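Local coordinates for N(2),N(2)-dimethylguanosine tRNA methyltransferase (Pyrococcus horikoshii, PDB 2DUL), which probably dimethylates the N2 amino group of the guanine at position 26 of tRNA, taking both methyl groups from S-adenosyl-L-methionine, at residues V26-N29 with N35-I38; D53-T58 with L137-S142; G59-R64 with Y226-V231; I63-E68 with F132-L137. One frame throughout, in Å; residues are numbered along the deposited sequence.

Interaction 1 of 4, residues V26-N29 with N35-I38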
loop_
_atom_site.group_PDB
_atom_site.type_symbol
_atom_site.label_atom_id
_atom_site.label_comp_id
_atom_site.label_asym_id
_atom_site.label_seq_id
_atom_site.Cartn_x
_atom_site.Cartn_y
_atom_site.Cartn_z
ATOM N N VAL A 26 15.700 -14.993 11.447
ATOM C CA VAL A 26 15.299 -14.193 10.295
ATOM C C VAL A 26 13.808 -14.403 10.045
ATOM O O VAL A 26 13.353 -15.526 9.830
ATOM C CB VAL A 26 16.090 -14.591 9.031
ATOM C CG1 VAL A 26 15.752 -13.640 7.890
ATOM C CG2 VAL A 26 17.585 -14.569 9.322
ATOM N N PHE A 27 13.061 -13.307 10.074
ATOM C CA PHE A 27 11.614 -13.326 9.889
ATOM C C PHE A 27 11.109 -13.697 8.497
ATOM O O PHE A 27 11.624 -13.223 7.481
ATOM C CB PHE A 27 11.043 -11.951 10.266
ATOM C CG PHE A 27 9.537 -11.880 10.238
ATOM C CD1 PHE A 27 8.779 -12.452 11.259
ATOM C CD2 PHE A 27 8.877 -11.230 9.198
ATOM C CE1 PHE A 27 7.382 -12.372 11.243
ATOM C CE2 PHE A 27 7.484 -11.146 9.172
ATOM C CZ PHE A 27 6.735 -11.717 10.197
ATOM N N TYR A 28 10.094 -14.555 8.472
ATOM C CA TYR A 28 9.434 -14.968 7.240
ATOM C C TYR A 28 7.969 -15.233 7.559
ATOM O O TYR A 28 7.650 -16.016 8.456
ATOM C CB TYR A 28 10.037 -16.239 6.638
ATOM C CG TYR A 28 9.274 -16.685 5.405
ATOM C CD1 TYR A 28 9.257 -15.897 4.252
ATOM C CD2 TYR A 28 8.500 -17.850 5.417
ATOM C CE1 TYR A 28 8.484 -16.250 3.147
ATOM C CE2 TYR A 28 7.721 -18.213 4.316
ATOM C CZ TYR A 28 7.715 -17.406 3.186
ATOM O OH TYR A 28 6.922 -17.733 2.108
ATOM N N ASN A 29 7.080 -14.579 6.823
ATOM C CA ASN A 29 5.651 -14.756 7.031
ATOM C C ASN A 29 5.004 -15.180 5.720
ATOM O O ASN A 29 4.868 -14.376 4.796
ATOM C CB ASN A 29 5.027 -13.449 7.518
ATOM C CG ASN A 29 3.555 -13.590 7.846
ATOM O OD1 ASN A 29 2.924 -14.591 7.511
ATOM N ND2 ASN A 29 2.998 -12.579 8.504
ATOM N N ASN A 35 0.841 -10.361 -0.510
ATOM C CA ASN A 35 1.361 -9.004 -0.640
ATOM C C ASN A 35 2.428 -8.978 -1.732
ATOM O O ASN A 35 2.419 -8.108 -2.603
ATOM C CB ASN A 35 1.955 -8.551 0.702
ATOM C CG ASN A 35 2.569 -7.156 0.645
ATOM O OD1 ASN A 35 3.556 -6.923 -0.058
ATOM N ND2 ASN A 35 1.988 -6.223 1.396
ATOM N N ARG A 36 3.343 -9.944 -1.693
ATOM C CA ARG A 36 4.403 -10.007 -2.690
ATOM C C ARG A 36 3.856 -10.332 -4.086
ATOM O O ARG A 36 4.379 -9.844 -5.093
ATOM C CB ARG A 36 5.476 -11.013 -2.256
ATOM C CG ARG A 36 6.301 -10.525 -1.057
ATOM C CD ARG A 36 7.398 -11.508 -0.679
ATOM N NE ARG A 36 6.910 -12.635 0.118
ATOM C CZ ARG A 36 6.771 -12.623 1.441
ATOM N NH1 ARG A 36 7.076 -11.538 2.142
ATOM N NH2 ARG A 36 6.338 -13.709 2.070
ATOM N N ASP A 37 2.797 -11.139 -4.156
ATOM C CA ASP A 37 2.193 -11.451 -5.450
ATOM C C ASP A 37 1.728 -10.144 -6.094
ATOM O O ASP A 37 1.970 -9.900 -7.278
ATOM C CB ASP A 37 0.961 -12.355 -5.305
ATOM C CG ASP A 37 1.304 -13.832 -5.192
ATOM O OD1 ASP A 37 2.383 -14.255 -5.665
ATOM O OD2 ASP A 37 0.466 -14.578 -4.643
ATOM N N ILE A 38 1.042 -9.321 -5.302
ATOM C CA ILE A 38 0.508 -8.049 -5.784
ATOM C C ILE A 38 1.596 -7.170 -6.383
ATOM O O ILE A 38 1.443 -6.653 -7.493
ATOM C CB ILE A 38 -0.213 -7.266 -4.643
ATOM C CG1 ILE A 38 -1.316 -8.132 -4.031
ATOM C CG2 ILE A 38 -0.812 -5.970 -5.180
ATOM C CD1 ILE A 38 -2.361 -8.593 -5.023
HETATM O O HOH W 1 7.995 -12.292 5.045
#

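Interaction 2 of 4, residues D53-T58 with L137-S142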
loop_
_atom_site.group_PDB
_atom_site.type_symbol
_atom_site.label_atom_id
_atom_site.label_comp_id
_atom_site.label_asym_id
_atom_site.label_seq_id
_atom_site.Cartn_x
_atom_site.Cartn_y
_atom_site.Cartn_z
ATOM N N ASP A 53 14.658 -3.795 -2.427
ATOM C CA ASP A 53 13.897 -4.516 -1.407
ATOM C C ASP A 53 14.640 -4.004 -0.162
ATOM O O ASP A 53 15.648 -4.576 0.251
ATOM C CB ASP A 53 14.073 -6.030 -1.589
ATOM C CG ASP A 53 13.439 -6.841 -0.467
ATOM O OD1 ASP A 53 12.735 -6.254 0.380
ATOM O OD2 ASP A 53 13.642 -8.074 -0.440
ATOM N N ALA A 54 14.147 -2.897 0.394
ATOM C CA ALA A 54 14.772 -2.203 1.529
ATOM C C ALA A 54 15.029 -2.946 2.836
ATOM O O ALA A 54 16.069 -2.745 3.466
ATOM C CB ALA A 54 13.997 -0.907 1.825
ATOM N N LEU A 55 14.081 -3.778 3.251
ATOM C CA LEU A 55 14.190 -4.556 4.486
ATOM C C LEU A 55 13.834 -5.978 4.062
ATOM O O LEU A 55 12.698 -6.419 4.212
ATOM C CB LEU A 55 13.193 -4.010 5.511
ATOM C CG LEU A 55 13.467 -2.536 5.851
ATOM C CD1 LEU A 55 12.166 -1.752 5.906
ATOM C CD2 LEU A 55 14.219 -2.449 7.168
ATOM N N SER A 56 14.834 -6.678 3.529
ATOM C CA SER A 56 14.676 -8.018 2.970
ATOM C C SER A 56 14.506 -9.254 3.845
ATOM O O SER A 56 13.878 -10.217 3.410
ATOM C CB SER A 56 15.833 -8.292 2.006
ATOM O OG SER A 56 15.991 -7.223 1.094
ATOM N N ALA A 57 15.084 -9.257 5.041
ATOM C CA ALA A 57 14.985 -10.428 5.922
ATOM C C ALA A 57 15.573 -11.660 5.222
ATOM O O ALA A 57 16.796 -11.788 5.106
ATOM C CB ALA A 57 13.527 -10.679 6.305
ATOM N N THR A 58 14.716 -12.562 4.747
ATOM C CA THR A 58 15.196 -13.769 4.066
ATOM C C THR A 58 15.601 -13.471 2.624
ATOM O O THR A 58 16.323 -14.253 2.002
ATOM C CB THR A 58 14.120 -14.872 4.018
ATOM O OG1 THR A 58 13.034 -14.442 3.187
ATOM C CG2 THR A 58 13.596 -15.177 5.419
ATOM N N LEU A 137 9.186 -0.527 0.620
ATOM C CA LEU A 137 9.428 -0.391 2.051
ATOM C C LEU A 137 8.439 -1.262 2.798
ATOM O O LEU A 137 7.250 -0.936 2.864
ATOM C CB LEU A 137 9.228 1.059 2.498
ATOM C CG LEU A 137 10.199 2.135 2.029
ATOM C CD1 LEU A 137 9.834 3.461 2.709
ATOM C CD2 LEU A 137 11.629 1.724 2.389
ATOM N N ASP A 138 8.930 -2.356 3.367
ATOM C CA ASP A 138 8.084 -3.290 4.104
ATOM C C ASP A 138 8.743 -3.634 5.435
ATOM O O ASP A 138 9.310 -4.713 5.592
ATOM C CB ASP A 138 7.895 -4.564 3.276
ATOM C CG ASP A 138 6.844 -5.487 3.857
ATOM O OD1 ASP A 138 5.665 -5.079 3.914
ATOM O OD2 ASP A 138 7.197 -6.620 4.257
ATOM N N PRO A 139 8.673 -2.718 6.415
ATOM C CA PRO A 139 9.267 -2.917 7.740
ATOM C C PRO A 139 8.348 -3.593 8.753
ATOM O O PRO A 139 7.192 -3.894 8.459
ATOM C CB PRO A 139 9.601 -1.498 8.161
ATOM C CG PRO A 139 8.393 -0.759 7.675
ATOM C CD PRO A 139 8.190 -1.331 6.271
ATOM N N PHE A 140 8.886 -3.834 9.946
ATOM C CA PHE A 140 8.118 -4.428 11.033
ATOM C C PHE A 140 7.365 -3.271 11.680
ATOM O O PHE A 140 7.904 -2.591 12.552
ATOM C CB PHE A 140 9.035 -5.057 12.091
ATOM C CG PHE A 140 9.851 -6.214 11.594
ATOM C CD1 PHE A 140 9.236 -7.323 11.021
ATOM C CD2 PHE A 140 11.237 -6.209 11.725
ATOM C CE1 PHE A 140 9.992 -8.411 10.587
ATOM C CE2 PHE A 140 12.002 -7.292 11.294
ATOM C CZ PHE A 140 11.378 -8.396 10.724
ATOM N N GLY A 141 6.134 -3.031 11.243
ATOM C CA GLY A 141 5.364 -1.947 11.823
ATOM C C GLY A 141 5.260 -0.700 10.963
ATOM O O GLY A 141 4.665 -0.730 9.884
ATOM N N SER A 142 5.845 0.394 11.444
ATOM C CA SER A 142 5.807 1.681 10.749
ATOM C C SER A 142 6.966 1.916 9.776
ATOM O O SER A 142 8.104 1.549 10.048
ATOM C CB SER A 142 5.782 2.815 11.780
ATOM O OG SER A 142 5.788 4.085 11.154
HETATM O O HOH W 2 11.236 -3.675 2.354
HETATM O O HOH W 3 9.985 -7.653 4.295
#

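Interaction 3 of 4, residues G59-R64 with Y226-V231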
loop_
_atom_site.group_PDB
_atom_site.type_symbol
_atom_site.label_atom_id
_atom_site.label_comp_id
_atom_site.label_asym_id
_atom_site.label_seq_id
_atom_site.Cartn_x
_atom_site.Cartn_y
_atom_site.Cartn_z
ATOM N N GLY A 59 15.122 -12.342 2.102
ATOM C CA GLY A 59 15.424 -11.951 0.734
ATOM C C GLY A 59 14.348 -12.367 -0.256
ATOM O O GLY A 59 14.466 -12.121 -1.457
ATOM N N ILE A 60 13.282 -12.982 0.247
ATOM C CA ILE A 60 12.197 -13.457 -0.610
ATOM C C ILE A 60 11.620 -12.426 -1.578
ATOM O O ILE A 60 11.379 -12.740 -2.744
ATOM C CB ILE A 60 11.032 -14.055 0.233
ATOM C CG1 ILE A 60 9.923 -14.563 -0.694
ATOM C CG2 ILE A 60 10.473 -13.009 1.187
ATOM C CD1 ILE A 60 10.359 -15.682 -1.626
ATOM N N ARG A 61 11.403 -11.201 -1.111
ATOM C CA ARG A 61 10.825 -10.173 -1.978
ATOM C C ARG A 61 11.726 -9.868 -3.171
ATOM O O ARG A 61 11.285 -9.946 -4.315
ATOM C CB ARG A 61 10.548 -8.891 -1.183
ATOM C CG ARG A 61 9.702 -7.861 -1.919
ATOM C CD ARG A 61 9.408 -6.655 -1.030
ATOM N NE ARG A 61 8.662 -7.025 0.170
ATOM C CZ ARG A 61 7.336 -7.027 0.268
ATOM N NH1 ARG A 61 6.765 -7.390 1.405
ATOM N NH2 ARG A 61 6.578 -6.646 -0.756
ATOM N N GLY A 62 12.982 -9.523 -2.898
ATOM C CA GLY A 62 13.920 -9.217 -3.965
ATOM C C GLY A 62 14.162 -10.396 -4.898
ATOM O O GLY A 62 14.296 -10.223 -6.109
ATOM N N ILE A 63 14.228 -11.600 -4.341
ATOM C CA ILE A 63 14.443 -12.786 -5.164
ATOM C C ILE A 63 13.272 -12.965 -6.128
ATOM O O ILE A 63 13.471 -13.273 -7.305
ATOM C CB ILE A 63 14.615 -14.048 -4.286
ATOM C CG1 ILE A 63 15.972 -13.989 -3.578
ATOM C CG2 ILE A 63 14.522 -15.309 -5.145
ATOM C CD1 ILE A 63 16.121 -14.977 -2.439
ATOM N N ARG A 64 12.049 -12.760 -5.648
ATOM C CA ARG A 64 10.893 -12.896 -6.530
ATOM C C ARG A 64 10.883 -11.773 -7.569
ATOM O O ARG A 64 10.478 -11.982 -8.711
ATOM C CB ARG A 64 9.593 -12.911 -5.724
ATOM C CG ARG A 64 9.445 -14.167 -4.872
ATOM C CD ARG A 64 8.021 -14.329 -4.384
ATOM N NE ARG A 64 7.082 -14.442 -5.496
ATOM C CZ ARG A 64 5.764 -14.325 -5.372
ATOM N NH1 ARG A 64 5.224 -14.094 -4.180
ATOM N NH2 ARG A 64 4.984 -14.423 -6.441
ATOM N N TYR A 226 -3.030 -4.692 7.478
ATOM C CA TYR A 226 -1.851 -4.022 6.963
ATOM C C TYR A 226 -2.298 -3.062 5.871
ATOM O O TYR A 226 -3.250 -3.332 5.142
ATOM C CB TYR A 226 -0.785 -5.023 6.477
ATOM C CG TYR A 226 -0.996 -5.699 5.141
ATOM C CD1 TYR A 226 -0.887 -4.985 3.947
ATOM C CD2 TYR A 226 -1.223 -7.075 5.067
ATOM C CE1 TYR A 226 -0.991 -5.625 2.710
ATOM C CE2 TYR A 226 -1.332 -7.728 3.836
ATOM C CZ TYR A 226 -1.212 -6.997 2.660
ATOM O OH TYR A 226 -1.299 -7.634 1.436
ATOM N N PHE A 227 -1.630 -1.919 5.802
ATOM C CA PHE A 227 -1.961 -0.892 4.826
ATOM C C PHE A 227 -0.874 -0.842 3.766
ATOM O O PHE A 227 0.316 -0.872 4.086
ATOM C CB PHE A 227 -2.099 0.453 5.535
ATOM C CG PHE A 227 -3.090 0.434 6.668
ATOM C CD1 PHE A 227 -2.786 -0.209 7.868
ATOM C CD2 PHE A 227 -4.336 1.035 6.528
ATOM C CE1 PHE A 227 -3.711 -0.253 8.913
ATOM C CE2 PHE A 227 -5.270 0.999 7.565
ATOM C CZ PHE A 227 -4.956 0.353 8.762
ATOM N N ARG A 228 -1.296 -0.755 2.509
ATOM C CA ARG A 228 -0.388 -0.749 1.368
ATOM C C ARG A 228 -0.627 0.450 0.454
ATOM O O ARG A 228 -1.768 0.774 0.126
ATOM C CB ARG A 228 -0.603 -2.026 0.548
ATOM C CG ARG A 228 0.573 -2.975 0.449
ATOM C CD ARG A 228 1.787 -2.338 -0.202
ATOM N NE ARG A 228 2.665 -3.347 -0.793
ATOM C CZ ARG A 228 3.970 -3.186 -0.990
ATOM N NH1 ARG A 228 4.563 -2.054 -0.636
ATOM N NH2 ARG A 228 4.678 -4.152 -1.560
ATOM N N ALA A 229 0.450 1.092 0.017
ATOM C CA ALA A 229 0.319 2.236 -0.875
ATOM C C ALA A 229 1.401 2.251 -1.941
ATOM O O ALA A 229 2.595 2.244 -1.630
ATOM C CB ALA A 229 0.367 3.538 -0.075
ATOM N N PHE A 230 0.971 2.260 -3.200
ATOM C CA PHE A 230 1.890 2.327 -4.325
ATOM C C PHE A 230 1.669 3.692 -4.966
ATOM O O PHE A 230 0.561 3.998 -5.410
ATOM C CB PHE A 230 1.592 1.235 -5.363
ATOM C CG PHE A 230 1.857 -0.161 -4.878
ATOM C CD1 PHE A 230 0.814 -0.972 -4.443
ATOM C CD2 PHE A 230 3.154 -0.664 -4.857
ATOM C CE1 PHE A 230 1.055 -2.271 -3.991
ATOM C CE2 PHE A 230 3.410 -1.965 -4.406
ATOM C CZ PHE A 230 2.359 -2.770 -3.973
ATOM N N VAL A 231 2.711 4.514 -5.007
ATOM C CA VAL A 231 2.587 5.837 -5.601
ATOM C C VAL A 231 3.638 6.109 -6.658
ATOM O O VAL A 231 4.741 5.559 -6.624
ATOM C CB VAL A 231 2.662 6.956 -4.523
ATOM C CG1 VAL A 231 1.538 6.776 -3.520
ATOM C CG2 VAL A 231 4.008 6.933 -3.829
#

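Interaction 4 of 4, residues I63-E68 with F132-L137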
loop_
_atom_site.group_PDB
_atom_site.type_symbol
_atom_site.label_atom_id
_atom_site.label_comp_id
_atom_site.label_asym_id
_atom_site.label_seq_id
_atom_site.Cartn_x
_atom_site.Cartn_y
_atom_site.Cartn_z
ATOM N N ILE A 63 14.228 -11.600 -4.341
ATOM C CA ILE A 63 14.443 -12.786 -5.164
ATOM C C ILE A 63 13.272 -12.965 -6.128
ATOM O O ILE A 63 13.471 -13.273 -7.305
ATOM C CB ILE A 63 14.615 -14.048 -4.286
ATOM C CG1 ILE A 63 15.972 -13.989 -3.578
ATOM C CG2 ILE A 63 14.522 -15.309 -5.145
ATOM C CD1 ILE A 63 16.121 -14.977 -2.439
ATOM N N ARG A 64 12.049 -12.760 -5.648
ATOM C CA ARG A 64 10.893 -12.896 -6.530
ATOM C C ARG A 64 10.883 -11.773 -7.569
ATOM O O ARG A 64 10.478 -11.982 -8.711
ATOM C CB ARG A 64 9.593 -12.911 -5.724
ATOM C CG ARG A 64 9.445 -14.167 -4.872
ATOM C CD ARG A 64 8.021 -14.329 -4.384
ATOM N NE ARG A 64 7.082 -14.442 -5.496
ATOM C CZ ARG A 64 5.764 -14.325 -5.372
ATOM N NH1 ARG A 64 5.224 -14.094 -4.180
ATOM N NH2 ARG A 64 4.984 -14.423 -6.441
ATOM N N PHE A 65 11.333 -10.582 -7.184
ATOM C CA PHE A 65 11.396 -9.470 -8.137
ATOM C C PHE A 65 12.304 -9.896 -9.293
ATOM O O PHE A 65 11.966 -9.728 -10.465
ATOM C CB PHE A 65 12.001 -8.224 -7.485
ATOM C CG PHE A 65 11.072 -7.502 -6.544
ATOM C CD1 PHE A 65 11.553 -6.460 -5.752
ATOM C CD2 PHE A 65 9.726 -7.847 -6.451
ATOM C CE1 PHE A 65 10.709 -5.772 -4.882
ATOM C CE2 PHE A 65 8.874 -7.165 -5.584
ATOM C CZ PHE A 65 9.367 -6.126 -4.798
ATOM N N ALA A 66 13.461 -10.448 -8.943
ATOM C CA ALA A 66 14.437 -10.890 -9.932
ATOM C C ALA A 66 13.934 -12.053 -10.792
ATOM O O ALA A 66 14.134 -12.064 -12.010
ATOM C CB ALA A 66 15.742 -11.281 -9.233
ATOM N N LEU A 67 13.270 -13.019 -10.166
ATOM C CA LEU A 67 12.769 -14.184 -10.897
ATOM C C LEU A 67 11.454 -13.997 -11.646
ATOM O O LEU A 67 11.206 -14.686 -12.637
ATOM C CB LEU A 67 12.589 -15.378 -9.948
ATOM C CG LEU A 67 13.806 -16.017 -9.282
ATOM C CD1 LEU A 67 13.338 -16.978 -8.187
ATOM C CD2 LEU A 67 14.649 -16.744 -10.323
ATOM N N GLU A 68 10.618 -13.067 -11.191
ATOM C CA GLU A 68 9.300 -12.900 -11.794
ATOM C C GLU A 68 8.918 -11.565 -12.424
ATOM O O GLU A 68 7.774 -11.394 -12.837
ATOM C CB GLU A 68 8.246 -13.274 -10.748
ATOM C CG GLU A 68 8.459 -14.660 -10.152
ATOM C CD GLU A 68 7.537 -14.955 -8.982
ATOM O OE1 GLU A 68 6.328 -14.652 -9.085
ATOM O OE2 GLU A 68 8.020 -15.500 -7.962
ATOM N N PHE A 132 16.856 4.554 -7.622
ATOM C CA PHE A 132 15.902 3.486 -7.906
ATOM C C PHE A 132 14.619 3.874 -8.624
ATOM O O PHE A 132 14.019 4.907 -8.335
ATOM C CB PHE A 132 15.524 2.758 -6.607
ATOM C CG PHE A 132 16.694 2.159 -5.886
ATOM C CD1 PHE A 132 17.299 2.835 -4.831
ATOM C CD2 PHE A 132 17.212 0.930 -6.284
ATOM C CE1 PHE A 132 18.410 2.299 -4.182
ATOM C CE2 PHE A 132 18.322 0.381 -5.644
ATOM C CZ PHE A 132 18.924 1.067 -4.591
ATOM N N HIS A 133 14.195 3.019 -9.554
ATOM C CA HIS A 133 12.955 3.226 -10.291
ATOM C C HIS A 133 11.806 2.774 -9.390
ATOM O O HIS A 133 10.668 3.205 -9.547
ATOM C CB HIS A 133 12.957 2.401 -11.582
ATOM C CG HIS A 133 13.968 2.856 -12.587
ATOM N ND1 HIS A 133 13.895 4.085 -13.209
ATOM C CD2 HIS A 133 15.088 2.261 -13.060
ATOM C CE1 HIS A 133 14.926 4.227 -14.022
ATOM N NE2 HIS A 133 15.666 3.134 -13.951
ATOM N N PHE A 134 12.115 1.887 -8.449
ATOM C CA PHE A 134 11.107 1.395 -7.518
ATOM C C PHE A 134 11.750 0.982 -6.207
ATOM O O PHE A 134 12.786 0.320 -6.191
ATOM C CB PHE A 134 10.344 0.195 -8.101
ATOM C CG PHE A 134 9.422 -0.487 -7.108
ATOM C CD1 PHE A 134 8.333 0.190 -6.559
ATOM C CD2 PHE A 134 9.658 -1.799 -6.706
ATOM C CE1 PHE A 134 7.492 -0.434 -5.619
ATOM C CE2 PHE A 134 8.823 -2.431 -5.768
ATOM C CZ PHE A 134 7.740 -1.746 -5.225
ATOM N N ILE A 135 11.135 1.399 -5.108
ATOM C CA ILE A 135 11.613 1.041 -3.780
ATOM C C ILE A 135 10.416 0.467 -3.039
ATOM O O ILE A 135 9.335 1.054 -3.055
ATOM C CB ILE A 135 12.144 2.271 -2.989
ATOM C CG1 ILE A 135 13.433 2.798 -3.625
ATOM C CG2 ILE A 135 12.406 1.877 -1.530
ATOM C CD1 ILE A 135 14.020 4.020 -2.911
ATOM N N ASP A 136 10.600 -0.687 -2.412
ATOM C CA ASP A 136 9.527 -1.308 -1.646
ATOM C C ASP A 136 9.932 -1.288 -0.172
ATOM O O ASP A 136 10.908 -1.918 0.225
ATOM C CB ASP A 136 9.285 -2.746 -2.122
ATOM C CG ASP A 136 7.938 -3.296 -1.663
ATOM O OD1 ASP A 136 7.492 -4.324 -2.217
ATOM O OD2 ASP A 136 7.323 -2.698 -0.754
ATOM N N LEU A 137 9.186 -0.527 0.620
ATOM C CA LEU A 137 9.428 -0.391 2.051
ATOM C C LEU A 137 8.439 -1.262 2.798
ATOM O O LEU A 137 7.250 -0.936 2.864
ATOM C CB LEU A 137 9.228 1.059 2.498
ATOM C CG LEU A 137 10.199 2.135 2.029
ATOM C CD1 LEU A 137 9.834 3.461 2.709
ATOM C CD2 LEU A 137 11.629 1.724 2.389
#

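Interaction 1 of 4, residues V26-N29 with N35-I38
The guanidinium of Arg36 meets Tyr28 and Asn29 through a single terminal nitrogen, NH2, which lies obliquely beside the tyrosine ring, 3.5 Å from Tyr28 CE1. Ring and guanidinium are turned only 31° out of parallel, yet the contact is oblique and involves mainly CE1, and is not a stack. Tyr28 holds CG anti to its backbone N, and this carries the end of the ring nearer to the helix than the direction of its CB alone would suggest. The same Arg36 NH2 donates a hydrogen bond to Asn29 O at 3.2 Å. The bond is bent, with an N-H...O angle of 144°, and the nitrogen stands well above the carbonyl plane. Arg36 NH1 takes a second, indirect hold: it donates to a water at 3.1 Å. Asn29 N donates to that same water at 3.0 Å, so the backbone of one residue is gripped at both ends. Residues 26-29 belong to the loop that leads into helix 33-46 of this class I methyltransferase, and Arg36, a predicted S-adenosyl-L-methionine ligand, reaches back from the helix to that loop. Its chain is bent at chi3 (-80°), which turns the guanidinium out of line with the aliphatic stem. A methionine in place of Arg36 would probably leave Asn29 O without this donor, break the water bridge on the helix side, and leave Glu8 with one cationic partner fewer, Arg64 remaining. Glu8 joins the two side chains from outside, OE1 forming a salt bridge with Arg36 NE and OE2 a hydrogen bond with Tyr28 OH.

Interaction 2 of 4, residues D53-T58 with L137-S142
Leu55 reaches Pro139 with CG anti to its own carbonyl carbon (chi1 -60°) and with chi2 at 137°, well off a staggered position. This unusual turn brings CD1 against the CA-CB side of the proline ring, and Leu55 CD1 comes to 3.4 Å from Pro139 CB, tighter than ordinary carbon packing. The same methyl also touches the backbone, with Leu55 CD1 3.9 Å from Asp138 C. At Ala54 and Leu137 the packing is more relaxed. The CB of Leu137 points away from residues 53-58, but with chi1 at -68° its branch curls back, and Leu137 CD2 rests 3.6 Å from Ala54 CB.

Both segments are loops leaving the carboxyl ends of neighbouring parallel strands, 50-53 and 132-137. The first, after strand 50-53, takes the place of the first conserved motif of class I methyltransferases; the second carries the Asp-Pro-Phe-Gly sequence of motif IV, which in related amino-methylating enzymes borders the active site.

Water fills the polar part of the seam. One molecule accepts from Leu55 N at 3.0 Å and from Asp138 N at 2.8 Å, joining two amides that do not meet directly. A second water stands 3.0 Å from both Leu55 O and Asp138 OD2 and can donate to either. Asp138 OD2 is also in a salt bridge with Arg61 NH1, which ties the motif IV loop to helix 60-68. Beyond the leucine, Phe146 of helix 144-153 packs on Leu55. At the other end of the motif IV loop, Ser142 OG caps Met144 N where that helix begins.

Interaction 3 of 4, residues G59-R64 with Y226-V231
Arg61 and Arg228 meet through one terminal nitrogen each, Arg61 NH2 lying 3.2 Å from Arg228 NH2. Both atoms are donors, and they make no bond with each other. The two chains run past one another in opposite directions, and their guanidinium planes stand almost perpendicular, 86° apart, so the groups do not stack. What gathers them is the carboxylate of Asp136: OD1 forms a salt bridge with Arg61 NH2, and OD2 forms one with Arg228 NH1. The shared anion would be expected to offset the two positive charges. Further direct partners hold Arg61: Asp138 at NH1 and Asn35 OD1 at NH2.

The arginines span a wide gap, their CA atoms being 15.0 Å apart. Arg61 comes from helix 60-68, which follows the first strand of the class I methyltransferase core; Arg228 comes from strand 226-235, which runs antiparallel in the same sheet between strands 158-164 and 213-223. Arg61, a predicted S-adenosyl-L-methionine ligand, is extended until chi3, where a bend (-61°) turns the guanidinium aside, toward Arg228.

Farther out, Phe230 CZ lies over one face of the Arg228 guanidinium, 3.2 Å above its plane and toward the rim. Gly59 is the N-cap residue just before the helix, and its O accepts from Ile63 N at 2.9 Å, while Asp53 OD2 takes the amide of Gly62.

Interaction 4 of 4, residues I63-E68 with F132-L137
Phe65 directs its CB from helix 60-68 toward strand residues Phe134 and Asp136, across a CA separation of 10.6 Å between Phe65 and Asp136. CG follows anti to the carbonyl carbon (chi1 -75°), and the ring extends straight at the strand. Val39 and Leu43 of helix 33-46 pack against the same side chain, so the ring is held between two helices and the sheet. Farther out, Phe65 CE1 reaches CE2 of Phe134 at 3.9 Å. At the far end of the ring, CZ does double duty: Phe65 CZ lies 3.9 Å from Phe134 CE2 and 3.7 Å from Asp136 OD1.

The two aromatic rings form an offset edge-to-face pair, the edge of Phe134 turned to the face of Phe65, with centroids 6.0 Å apart and planes at 63°. Asp136 approaches quite differently. Its OD1 stands at the ring's edge, in the ring plane, and the carboxylate is nearly coplanar with the ring, 15° apart. This brings the acid oxygen to the weakly positive C-H rim and not over the electron-rich face, a placement that is likely to be mildly favourable. The firm partners of Asp136 are Arg61 at OD1 and Arg228 at OD2, so the phenylalanine lies against an acid already paired twice.

On another side of the helix, Arg64 grips Glu68 side-on, NE to OE2 at 2.8 Å and NH2 to OE1 at 3.0 Å. Through Phe65, the helix after strand 50-53 packs onto the adjacent parallel strand 132-137, the helix-on-sheet layering of the Rossmann-like class I methyltransferase fold.

How the interactions relate
From the N terminus, interaction 1 comes first and closes a tight loop, joining residues 26-29 to helix 33-46 just ahead of the core. The three long-range contacts follow. Interaction 2 opens at the loop after strand 50-53 and closes at 137-142. Interaction 4 starts later, on helix 60-68, and ends earlier, on strand 132-137, so it lies within that span; the two share Leu137. Interaction 3 starts from the same helix as interaction 4, sharing Ile63 and Arg64, but runs on to strand 226-235 and crosses interaction 2. An Asp37-Arg64 salt bridge ties helix 33-46 to helix 60-68, while Asp136 of the strand and Asp138 of the following loop join interactions 4 and 2 to interaction 3 at Arg61.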